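Lipolytic enzyme, g-d-s-l (Clostridium thermocellum, PDB 2W1W) belongs to family 6 of the carbohydrate-binding modules, a beta-sandwich domain of a lipolytic enzyme, and holds a calcium ion. Local coordinates at residues A[57-62]-A[123-128]. Numbering follows the deposited sequence.
Sequences IFRYAN and VDYLKV. With CA (calcium ion), chain C.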
loop_
_atom_site.group_PDB
_atom_site.type_symbol
_atom_site.label_atom_id
_atom_site.label_comp_id
_atom_site.label_asym_id
_atom_site.label_seq_id
_atom_site.Cartn_x
_atom_site.Cartn_y
_atom_site.Cartn_z
ATOM N N ILE A 57 5.799 -4.726 1.764
ATOM C CA ILE A 57 6.434 -3.415 1.860
ATOM C C ILE A 57 5.793 -2.448 0.894
ATOM O O ILE A 57 5.691 -2.694 -0.288
ATOM C CB ILE A 57 7.926 -3.550 1.626
ATOM C CG1 ILE A 57 8.520 -4.273 2.843
ATOM C CG2 ILE A 57 8.565 -2.182 1.424
ATOM C CD1 ILE A 57 9.647 -5.158 2.533
ATOM N N PHE A 58 5.329 -1.343 1.451
ATOM C CA PHE A 58 4.734 -0.289 0.650
ATOM C C PHE A 58 5.738 0.839 0.501
ATOM O O PHE A 58 6.328 1.312 1.499
ATOM C CB PHE A 58 3.463 0.276 1.344
ATOM C CG PHE A 58 2.371 -0.705 1.523
ATOM C CD1 PHE A 58 1.389 -0.852 0.550
ATOM C CD2 PHE A 58 2.278 -1.470 2.658
ATOM C CE1 PHE A 58 0.331 -1.718 0.727
ATOM C CE2 PHE A 58 1.219 -2.377 2.821
ATOM C CZ PHE A 58 0.253 -2.498 1.828
ATOM N N ARG A 59 5.869 1.343 -0.716
ATOM C CA ARG A 59 6.616 2.569 -0.942
ATOM C C ARG A 59 5.590 3.693 -1.078
ATOM O O ARG A 59 4.609 3.554 -1.785
ATOM C CB ARG A 59 7.548 2.451 -2.158
ATOM C CG ARG A 59 8.407 3.673 -2.445
ATOM C CD ARG A 59 9.473 3.404 -3.536
ATOM N NE ARG A 59 10.467 4.499 -3.615
ATOM C CZ ARG A 59 10.408 5.542 -4.434
ATOM N NH1 ARG A 59 11.394 6.446 -4.436
ATOM N NH2 ARG A 59 9.385 5.691 -5.251
ATOM N N TYR A 60 5.821 4.776 -0.335
ATOM C CA TYR A 60 4.811 5.817 -0.134
ATOM C C TYR A 60 5.424 7.183 0.117
ATOM O O TYR A 60 6.596 7.297 0.458
ATOM C CB TYR A 60 3.897 5.441 1.058
ATOM C CG TYR A 60 4.524 5.782 2.410
ATOM C CD1 TYR A 60 4.166 6.954 3.078
ATOM C CD2 TYR A 60 5.489 4.976 2.994
ATOM C CE1 TYR A 60 4.725 7.307 4.266
ATOM C CE2 TYR A 60 6.080 5.354 4.194
ATOM C CZ TYR A 60 5.672 6.503 4.839
ATOM O OH TYR A 60 6.238 6.892 6.019
ATOM N N ALA A 61 4.576 8.197 -0.021
ATOM C CA ALA A 61 4.909 9.566 0.388
ATOM C C ALA A 61 3.834 10.111 1.266
ATOM O O ALA A 61 2.656 9.842 1.052
ATOM C CB ALA A 61 5.087 10.495 -0.841
ATOM N N ASN A 62 4.252 10.933 2.222
ATOM C CA ASN A 62 3.316 11.677 3.069
ATOM C C ASN A 62 3.895 13.051 3.355
ATOM O O ASN A 62 4.763 13.226 4.206
ATOM C CB ASN A 62 3.042 10.918 4.369
ATOM C CG ASN A 62 2.120 11.661 5.327
ATOM O OD1 ASN A 62 1.684 12.769 5.044
ATOM N ND2 ASN A 62 1.813 11.030 6.479
ATOM N N VAL A 123 0.665 6.168 -2.508
ATOM C CA VAL A 123 1.326 4.831 -2.528
ATOM C C VAL A 123 1.819 4.515 -3.925
ATOM O O VAL A 123 1.074 4.526 -4.907
ATOM C CB VAL A 123 0.368 3.710 -2.032
ATOM C CG1 VAL A 123 1.010 2.311 -2.170
ATOM C CG2 VAL A 123 -0.048 3.926 -0.609
ATOM N N ASP A 124 3.113 4.253 -3.981
ATOM C CA ASP A 124 3.839 3.960 -5.217
ATOM C C ASP A 124 3.584 2.531 -5.703
ATOM O O ASP A 124 3.307 2.293 -6.885
ATOM C CB ASP A 124 5.339 4.194 -5.006
ATOM C CG ASP A 124 6.138 4.228 -6.280
ATOM O OD1 ASP A 124 5.567 4.465 -7.380
ATOM O OD2 ASP A 124 7.366 3.972 -6.159
ATOM N N TYR A 125 3.744 1.600 -4.769
ATOM C CA TYR A 125 3.598 0.169 -5.038
ATOM C C TYR A 125 3.572 -0.588 -3.732
ATOM O O TYR A 125 3.861 -0.041 -2.684
ATOM C CB TYR A 125 4.753 -0.373 -5.894
ATOM C CG TYR A 125 6.162 -0.216 -5.348
ATOM C CD1 TYR A 125 6.573 -0.866 -4.195
ATOM C CD2 TYR A 125 7.110 0.512 -6.040
ATOM C CE1 TYR A 125 7.884 -0.803 -3.751
ATOM C CE2 TYR A 125 8.425 0.594 -5.596
ATOM C CZ TYR A 125 8.797 -0.049 -4.429
ATOM O OH TYR A 125 10.090 0.029 -3.949
ATOM N N LEU A 126 3.208 -1.852 -3.874
ATOM C CA LEU A 126 3.385 -2.892 -2.865
ATOM C C LEU A 126 4.423 -3.901 -3.385
ATOM O O LEU A 126 4.316 -4.417 -4.477
ATOM C CB LEU A 126 2.079 -3.617 -2.600
ATOM C CG LEU A 126 2.126 -4.937 -1.821
ATOM C CD1 LEU A 126 2.616 -4.726 -0.381
ATOM C CD2 LEU A 126 0.750 -5.666 -1.858
ATOM N N LYS A 127 5.444 -4.124 -2.576
ATOM C CA LYS A 127 6.514 -5.080 -2.857
ATOM C C LYS A 127 6.376 -6.255 -1.883
ATOM O O LYS A 127 6.266 -6.068 -0.683
ATOM C CB LYS A 127 7.860 -4.341 -2.644
ATOM C CG LYS A 127 9.079 -5.131 -2.876
ATOM C CD LYS A 127 10.289 -4.282 -2.526
ATOM C CE LYS A 127 10.736 -3.403 -3.584
ATOM N NZ LYS A 127 11.816 -2.434 -3.003
ATOM N N VAL A 128 6.380 -7.469 -2.431
ATOM C CA VAL A 128 6.206 -8.720 -1.648
ATOM C C VAL A 128 7.389 -9.635 -1.921
ATOM O O VAL A 128 7.755 -9.883 -3.060
ATOM C CB VAL A 128 4.908 -9.444 -2.038
ATOM C CG1 VAL A 128 4.705 -10.702 -1.212
ATOM C CG2 VAL A 128 3.705 -8.451 -1.934
HETATM CA CA CA C . 4.249 3.418 -8.913
HETATM O O HOH W 1 4.035 1.421 -9.688
#
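I57 and K127 form a hydrogen-bonded pair that joins strands 57-61 and 123-128 antiparallel, their axes at 172°. I57 N donates to K127 O at 2.8 Å, and K127 N donates to I57 O in return. Farther along, R59 faces both D124 and Y125, accepting from D124 N through its carbonyl and donating from N to Y125 O at 3.1 Å. This is a classic beta bulge, and the extra residue shifts the register so that Y60 lies across from V123.

The bulge also turns the D124 side chain toward R59. With the arginine chain extended from CG to NE, its NH2 reaches D124 OD2 at 2.8 Å in a salt bridge. The oxygen is met from above the carboxylate plane but lies near the guanidinium plane; the two planes are 59° apart. D124 OD1 binds the calcium ion at 2.3 Å and the backbone O joins it, so one residue chelates the metal while its second carboxylate oxygen holds the arginine; this probably helps fix the carboxylate.

On the same side, R59 CB sits over a face of the Y125 ring, 3.8 Å from its centroid, a CH-pi contact. Y125 adopts the chi1 of 58° that places CG between backbone N and carbonyl carbon, folding the ring back over the neighbouring strand; K127 NZ donates to its OH. On the reverse side, L126 CD1 covers a face of the F58 ring, 4.0 Å from the centroid, while V123 CG1 touches that ring's edge.

Calcium coordination is completed by a water and the carbonyls of T27 and C30; G25 O also accepts from R59 NH2. The paired strands are the central two of a four-stranded sheet, flanked by strands 4-8 and 95-103, and V123 and L126 pack against strand 41-48 of the facing sheet.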